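Side-chain contacts in bartonella effector protein (Bep) substrate of VirB T4SS (PDB 4M16), which probably transfers AMP from ATP to tyrosine or threonine residues of target proteins, and is represented here by its N-terminal Fic domain: residues K19-K24 with P154-N159; K63-R68 with Q163-E168. All blocks are in the same frame, centred on the assembly; numbering follows the deposited sequence.

Contact 1. Residues K19-K24 with P154-N159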
loop_
_atom_site.group_PDB
_atom_site.type_symbol
_atom_site.label_atom_id
_atom_site.label_comp_id
_atom_site.label_asym_id
_atom_site.label_seq_id
_atom_site.Cartn_x
_atom_site.Cartn_y
_atom_site.Cartn_z
ATOM N N LYS A 19 -16.682 -12.419 -9.036
ATOM C CA LYS A 19 -15.871 -11.553 -8.150
ATOM C C LYS A 19 -14.438 -11.430 -8.660
ATOM O O LYS A 19 -13.511 -11.259 -7.855
ATOM C CB LYS A 19 -15.749 -12.148 -6.734
ATOM N N THR A 20 -14.235 -11.631 -9.970
ATOM C CA THR A 20 -12.899 -11.654 -10.541
ATOM C C THR A 20 -12.653 -10.344 -11.209
ATOM O O THR A 20 -13.402 -9.928 -12.131
ATOM C CB THR A 20 -12.718 -12.809 -11.542
ATOM O OG1 THR A 20 -12.903 -14.044 -10.847
ATOM C CG2 THR A 20 -11.305 -12.783 -12.143
ATOM N N LEU A 21 -11.613 -9.671 -10.750
ATOM C CA LEU A 21 -11.212 -8.402 -11.355
ATOM C C LEU A 21 -10.859 -8.574 -12.834
ATOM O O LEU A 21 -10.035 -9.443 -13.190
ATOM C CB LEU A 21 -10.039 -7.805 -10.590
ATOM C CG LEU A 21 -10.292 -7.265 -9.180
ATOM C CD1 LEU A 21 -8.950 -6.995 -8.526
ATOM C CD2 LEU A 21 -11.187 -6.012 -9.203
ATOM N N LYS A 22 -11.463 -7.748 -13.692
ATOM C CA LYS A 22 -11.087 -7.680 -15.124
ATOM C C LYS A 22 -9.568 -7.552 -15.212
ATOM O O LYS A 22 -8.981 -6.711 -14.522
ATOM C CB LYS A 22 -11.742 -6.465 -15.820
ATOM C CG LYS A 22 -13.229 -6.660 -16.142
ATOM C CD LYS A 22 -13.861 -5.391 -16.635
ATOM C CE LYS A 22 -15.378 -5.522 -16.713
ATOM N NZ LYS A 22 -15.944 -4.330 -17.400
ATOM N N ASN A 23 -8.946 -8.373 -16.043
ATOM C CA ASN A 23 -7.501 -8.361 -16.154
ATOM C C ASN A 23 -6.969 -8.596 -17.573
ATOM O O ASN A 23 -7.655 -9.104 -18.489
ATOM C CB ASN A 23 -6.863 -9.314 -15.168
ATOM C CG ASN A 23 -7.264 -10.750 -15.423
ATOM O OD1 ASN A 23 -6.593 -11.456 -16.181
ATOM N ND2 ASN A 23 -8.329 -11.183 -14.791
ATOM N N LYS A 24 -5.724 -8.172 -17.752
ATOM C CA LYS A 24 -5.134 -8.178 -19.057
ATOM C C LYS A 24 -4.838 -9.619 -19.485
ATOM O O LYS A 24 -4.693 -9.861 -20.665
ATOM C CB LYS A 24 -3.875 -7.315 -19.108
ATOM C CG LYS A 24 -4.217 -5.837 -19.066
ATOM C CD LYS A 24 -3.035 -4.956 -18.721
ATOM C CE LYS A 24 -1.987 -5.038 -19.787
ATOM N NZ LYS A 24 -0.931 -4.048 -19.398
ATOM N N PRO A 154 -5.193 4.328 -1.880
ATOM C CA PRO A 154 -5.532 5.050 -3.075
ATOM C C PRO A 154 -5.799 4.219 -4.355
ATOM O O PRO A 154 -6.271 4.797 -5.303
ATOM C CB PRO A 154 -4.297 5.927 -3.307
ATOM C CG PRO A 154 -3.160 5.161 -2.726
ATOM C CD PRO A 154 -3.778 4.527 -1.502
ATOM N N PHE A 155 -5.406 2.952 -4.404
ATOM C CA PHE A 155 -5.653 2.067 -5.582
ATOM C C PHE A 155 -6.862 1.141 -5.428
ATOM O O PHE A 155 -7.259 0.815 -4.309
ATOM C CB PHE A 155 -4.380 1.235 -5.886
ATOM C CG PHE A 155 -3.151 2.066 -6.017
ATOM C CD1 PHE A 155 -2.920 2.817 -7.147
ATOM C CD2 PHE A 155 -2.220 2.139 -4.968
ATOM C CE1 PHE A 155 -1.788 3.655 -7.228
ATOM C CE2 PHE A 155 -1.122 2.964 -5.044
ATOM C CZ PHE A 155 -0.863 3.692 -6.200
ATOM N N ARG A 156 -7.432 0.664 -6.558
ATOM C CA ARG A 156 -8.487 -0.321 -6.471
ATOM C C ARG A 156 -8.076 -1.547 -5.664
ATOM O O ARG A 156 -8.857 -2.064 -4.876
ATOM C CB ARG A 156 -9.026 -0.726 -7.859
ATOM C CG ARG A 156 -10.114 -1.771 -7.823
ATOM C CD ARG A 156 -11.287 -1.347 -6.996
ATOM N NE ARG A 156 -12.253 -2.410 -6.969
ATOM C CZ ARG A 156 -12.172 -3.530 -6.239
ATOM N NH1 ARG A 156 -11.115 -3.839 -5.460
ATOM N NH2 ARG A 156 -13.123 -4.394 -6.326
ATOM N N ALA A 157 -6.855 -1.994 -5.841
ATOM C CA ALA A 157 -6.333 -3.132 -5.125
ATOM C C ALA A 157 -4.797 -3.081 -5.216
ATOM O O ALA A 157 -4.236 -2.285 -5.980
ATOM C CB ALA A 157 -6.832 -4.441 -5.743
ATOM N N GLY A 158 -4.097 -3.907 -4.424
ATOM C CA GLY A 158 -2.660 -3.907 -4.488
ATOM C C GLY A 158 -2.045 -2.830 -3.598
ATOM O O GLY A 158 -0.822 -2.614 -3.609
ATOM N N ASN A 159 -2.855 -2.213 -2.776
ATOM C CA ASN A 159 -2.356 -1.187 -1.867
ATOM C C ASN A 159 -1.297 -1.597 -0.891
ATOM O O ASN A 159 -0.306 -0.863 -0.686
ATOM C CB ASN A 159 -3.503 -0.537 -1.096
ATOM C CG ASN A 159 -4.435 0.280 -2.004
ATOM O OD1 ASN A 159 -4.137 1.398 -2.326
ATOM N ND2 ASN A 159 -5.591 -0.273 -2.345
#

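Contact 2. Residues K63-R68 with Q163-E168. With EDO (1,2-ethanediol), chain B.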
loop_
_atom_site.group_PDB
_atom_site.type_symbol
_atom_site.label_atom_id
_atom_site.label_comp_id
_atom_site.label_asym_id
_atom_site.label_seq_id
_atom_site.Cartn_x
_atom_site.Cartn_y
_atom_site.Cartn_z
ATOM N N LYS A 63 2.702 5.626 -7.408
ATOM C CA LYS A 63 1.949 5.216 -8.632
ATOM C C LYS A 63 2.826 4.450 -9.637
ATOM O O LYS A 63 2.406 3.457 -10.249
ATOM C CB LYS A 63 1.317 6.441 -9.286
ATOM C CG LYS A 63 0.265 7.137 -8.411
ATOM C CD LYS A 63 -0.212 8.404 -9.117
ATOM C CE LYS A 63 -0.904 9.341 -8.138
ATOM N NZ LYS A 63 -1.043 10.726 -8.661
ATOM N N TYR A 64 4.063 4.925 -9.805
ATOM C CA TYR A 64 5.062 4.281 -10.622
ATOM C C TYR A 64 5.244 2.823 -10.152
ATOM O O TYR A 64 5.239 1.904 -10.961
ATOM C CB TYR A 64 6.407 5.055 -10.561
ATOM C CG TYR A 64 7.573 4.248 -11.020
ATOM C CD1 TYR A 64 7.917 4.186 -12.379
ATOM C CD2 TYR A 64 8.387 3.592 -10.107
ATOM C CE1 TYR A 64 9.022 3.470 -12.810
ATOM C CE2 TYR A 64 9.493 2.860 -10.527
ATOM C CZ TYR A 64 9.810 2.800 -11.872
ATOM O OH TYR A 64 10.888 2.066 -12.301
ATOM N N LEU A 65 5.460 2.646 -8.846
ATOM C CA LEU A 65 5.627 1.313 -8.271
ATOM C C LEU A 65 4.389 0.406 -8.476
ATOM O O LEU A 65 4.534 -0.769 -8.776
ATOM C CB LEU A 65 5.985 1.389 -6.775
ATOM C CG LEU A 65 7.345 1.892 -6.347
ATOM C CD1 LEU A 65 7.424 2.057 -4.821
ATOM C CD2 LEU A 65 8.444 1.007 -6.859
ATOM N N HIS A 66 3.192 0.952 -8.296
ATOM C CA HIS A 66 1.986 0.163 -8.511
ATOM C C HIS A 66 1.870 -0.308 -9.960
ATOM O O HIS A 66 1.498 -1.459 -10.207
ATOM C CB HIS A 66 0.756 0.990 -8.113
ATOM C CG HIS A 66 -0.489 0.194 -8.030
ATOM N ND1 HIS A 66 -1.343 0.050 -9.090
ATOM C CD2 HIS A 66 -1.040 -0.493 -7.007
ATOM C CE1 HIS A 66 -2.380 -0.669 -8.717
ATOM N NE2 HIS A 66 -2.211 -1.019 -7.466
ATOM N N LYS A 67 2.187 0.592 -10.905
ATOM C CA LYS A 67 2.235 0.266 -12.345
ATOM C C LYS A 67 3.258 -0.850 -12.607
ATOM O O LYS A 67 2.980 -1.807 -13.354
ATOM C CB LYS A 67 2.529 1.525 -13.180
ATOM C CG LYS A 67 2.928 1.312 -14.636
ATOM C CD LYS A 67 1.770 0.973 -15.515
ATOM C CE LYS A 67 2.178 0.904 -16.992
ATOM N NZ LYS A 67 2.261 2.239 -17.634
ATOM N N ARG A 68 4.444 -0.755 -12.015
ATOM C CA ARG A 68 5.421 -1.844 -12.141
ATOM C C ARG A 68 4.925 -3.194 -11.630
ATOM O O ARG A 68 5.096 -4.241 -12.296
ATOM C CB ARG A 68 6.733 -1.499 -11.398
ATOM C CG ARG A 68 7.572 -0.386 -12.040
ATOM C CD ARG A 68 8.202 -0.808 -13.369
ATOM N NE ARG A 68 9.067 -1.975 -13.182
ATOM C CZ ARG A 68 10.299 -1.954 -12.679
ATOM N NH1 ARG A 68 10.878 -0.815 -12.331
ATOM N NH2 ARG A 68 10.949 -3.096 -12.510
ATOM N N GLN A 163 2.649 -0.210 -0.811
ATOM C CA GLN A 163 3.083 0.537 0.357
ATOM C C GLN A 163 4.237 -0.124 1.077
ATOM O O GLN A 163 5.127 0.594 1.509
ATOM C CB GLN A 163 1.937 0.913 1.267
ATOM C CG GLN A 163 1.300 -0.187 2.142
ATOM C CD GLN A 163 -0.018 0.269 2.824
ATOM O OE1 GLN A 163 -0.458 1.412 2.660
ATOM N NE2 GLN A 163 -0.654 -0.647 3.606
ATOM N N HIS A 164 4.294 -1.463 1.123
ATOM C CA HIS A 164 5.425 -2.161 1.686
ATOM C C HIS A 164 6.728 -1.829 0.949
ATOM O O HIS A 164 7.716 -1.485 1.583
ATOM C CB HIS A 164 5.237 -3.670 1.757
ATOM C CG HIS A 164 4.102 -4.072 2.615
ATOM N ND1 HIS A 164 3.458 -5.278 2.484
ATOM C CD2 HIS A 164 3.420 -3.378 3.553
ATOM C CE1 HIS A 164 2.462 -5.333 3.344
ATOM N NE2 HIS A 164 2.416 -4.195 4.000
ATOM N N ILE A 165 6.765 -1.996 -0.364
ATOM C CA ILE A 165 8.015 -1.746 -1.097
ATOM C C ILE A 165 8.380 -0.254 -1.041
ATOM O O ILE A 165 9.537 0.101 -0.947
ATOM C CB ILE A 165 7.978 -2.308 -2.557
ATOM C CG1 ILE A 165 9.299 -2.098 -3.268
ATOM C CG2 ILE A 165 6.838 -1.735 -3.384
ATOM C CD1 ILE A 165 10.420 -2.907 -2.639
ATOM N N PHE A 166 7.393 0.611 -1.107
ATOM C CA PHE A 166 7.614 2.069 -1.012
ATOM C C PHE A 166 8.352 2.376 0.286
ATOM O O PHE A 166 9.361 3.088 0.264
ATOM C CB PHE A 166 6.305 2.852 -1.071
ATOM C CG PHE A 166 6.454 4.351 -0.986
ATOM C CD1 PHE A 166 6.578 4.969 0.240
ATOM C CD2 PHE A 166 6.378 5.150 -2.127
ATOM C CE1 PHE A 166 6.667 6.345 0.337
ATOM C CE2 PHE A 166 6.443 6.541 -2.040
ATOM C CZ PHE A 166 6.603 7.136 -0.801
ATOM N N PHE A 167 7.865 1.816 1.401
ATOM C CA PHE A 167 8.478 2.113 2.671
ATOM C C PHE A 167 9.842 1.421 2.881
ATOM O O PHE A 167 10.697 1.934 3.569
ATOM C CB PHE A 167 7.507 1.843 3.832
ATOM C CG PHE A 167 6.676 3.042 4.133
ATOM C CD1 PHE A 167 5.544 3.313 3.378
ATOM C CD2 PHE A 167 7.047 3.935 5.106
ATOM C CE1 PHE A 167 4.788 4.449 3.606
ATOM C CE2 PHE A 167 6.278 5.071 5.369
ATOM C CZ PHE A 167 5.170 5.352 4.591
ATOM N N GLU A 168 10.047 0.287 2.245
ATOM C CA GLU A 168 11.339 -0.396 2.308
ATOM C C GLU A 168 12.402 0.451 1.552
ATOM O O GLU A 168 13.528 0.618 2.034
ATOM C CB GLU A 168 11.208 -1.838 1.776
ATOM C CG GLU A 168 10.339 -2.727 2.674
ATOM C CD GLU A 168 10.128 -4.157 2.152
ATOM O OE1 GLU A 168 10.136 -4.348 0.927
ATOM O OE2 GLU A 168 9.908 -5.081 2.952
HETATM C C1 EDO B . 8.006 -7.137 -0.467
HETATM O O1 EDO B . 7.667 -5.770 -0.187
HETATM C C2 EDO B . 7.852 -8.019 0.786
HETATM O O2 EDO B . 8.440 -7.461 1.966
#

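Contact 1. Residues K19-K24 with P154-N159
The two methyls of Leu-21 part company at the surface of the opposing loop, one lying against the Arg-156 guanidinium and the other facing Ala-157. Leu-21 CD2 comes over one face of the guanidinium, displaced from its middle toward the rim, and is 3.8 Å from Arg-156 NH2. Leu-21 CD1 approaches Ala-157 CB at 4.3 Å, a looser apolar touch. Arg-156 reaches this place by a bent path: CG stands anti to the backbone N (chi1 179°), and the kink at chi2 (57°) turns the guanidinium so that one face meets the methyl. The arginine side chain also touches Phe-14, Trp-76 and Met-98.

Residues 154-159 follow His-153 and with it correspond to the start of the Fic signature HPFx(D/E)GN, with Ala-157 where an acidic residue is usual; the signature runs from a loop into the helix beginning at Asn-159. Gly-158 is the N-cap of that helix. The bend of the loop is gripped by the Asn-159 amide: its OD1 receives Phe-155 N at 2.9 Å on an in-plane lone pair, while its ND2 donates to Phe-155 O at 2.8 Å from above the plane of that carbonyl. With both ends of the amide engaged by the same residue, its flip state is fixed. On the other segment, Asn-23 ND2 gives a nearly straight bond (172°) to Leu-21 O over 2.9 Å, and also reaches Ile-27 O. This steadies the backbone that presents Leu-21, whose side chain additionally rests on Leu-33 of helix 30-48.

Contact 2. Residues K63-R68 with Q163-E168
Between residues 63-68 and 163-168 the close approach rests on one methyl, Leu-65 CD1. It lies 3.8 Å from Phe-166 CA and 4.0 Å from Phe-166 CB, pressing on the root of the phenylalanine and meeting its ring only obliquely. Beside it, Ile-165 CG2 comes to 4.1 Å from Leu-65 CD1. The leucine's CG lies anti to the carbonyl carbon (chi1 -70°), which sends the branch out toward the other helix, whereas the Phe-166 ring, anti to its own backbone N, runs across the line of approach and leaves CA and CB as the atoms of that side chain nearest the methyl.

All three residues are buried in the helical core of the Fic fold, where helix 159-174 carries on directly from the signature loop. Behind this first shell, Leu-65 also packs on Val-162 one turn earlier in that helix, and Ile-165 leans on Ile-45 of helix 30-48. Farther out along helix 59-70, Arg-68 folds back on Tyr-64: its CG sits over one ring face, and NH1 donates to Tyr-64 OH at 2.9 Å, in the guanidinium plane but bent (135°). Glu-51 forms a salt bridge to the same NH1. At the far end of segment 163-168, the Glu-168 carboxylate holds an ethanediol, probably from the crystallisation liquor, through EDO O1 to OE1 (3.1 Å) and EDO O2 to OE2 (3.0 Å). Glu-168 OE2 takes a further bond from Phe-180 N.

Overall arrangement
From the N terminus, residues 19-24 come first, in the loop ahead of helix 30-48; 63-68 follow on helix 59-70, then 154-159 and 163-168 in succession. Contact 1 closes a loop of 129 intervening residues and contact 2 one of 94, and the two cross: contact 2 opens inside the loop of contact 1 and closes after it. Contact 1 brings the loop of residues 19-24 against the signature loop at the surface; contact 2 joins two helices of the interior. Their centres are about 15 Å apart, yet His-66 bridges them: its NE2 probably bonds to Ala-157 O at 2.8 Å and its ring stacks on Phe-155. A hydrogen bond from Gly-78 N to ND1 holds the other side of the imidazole.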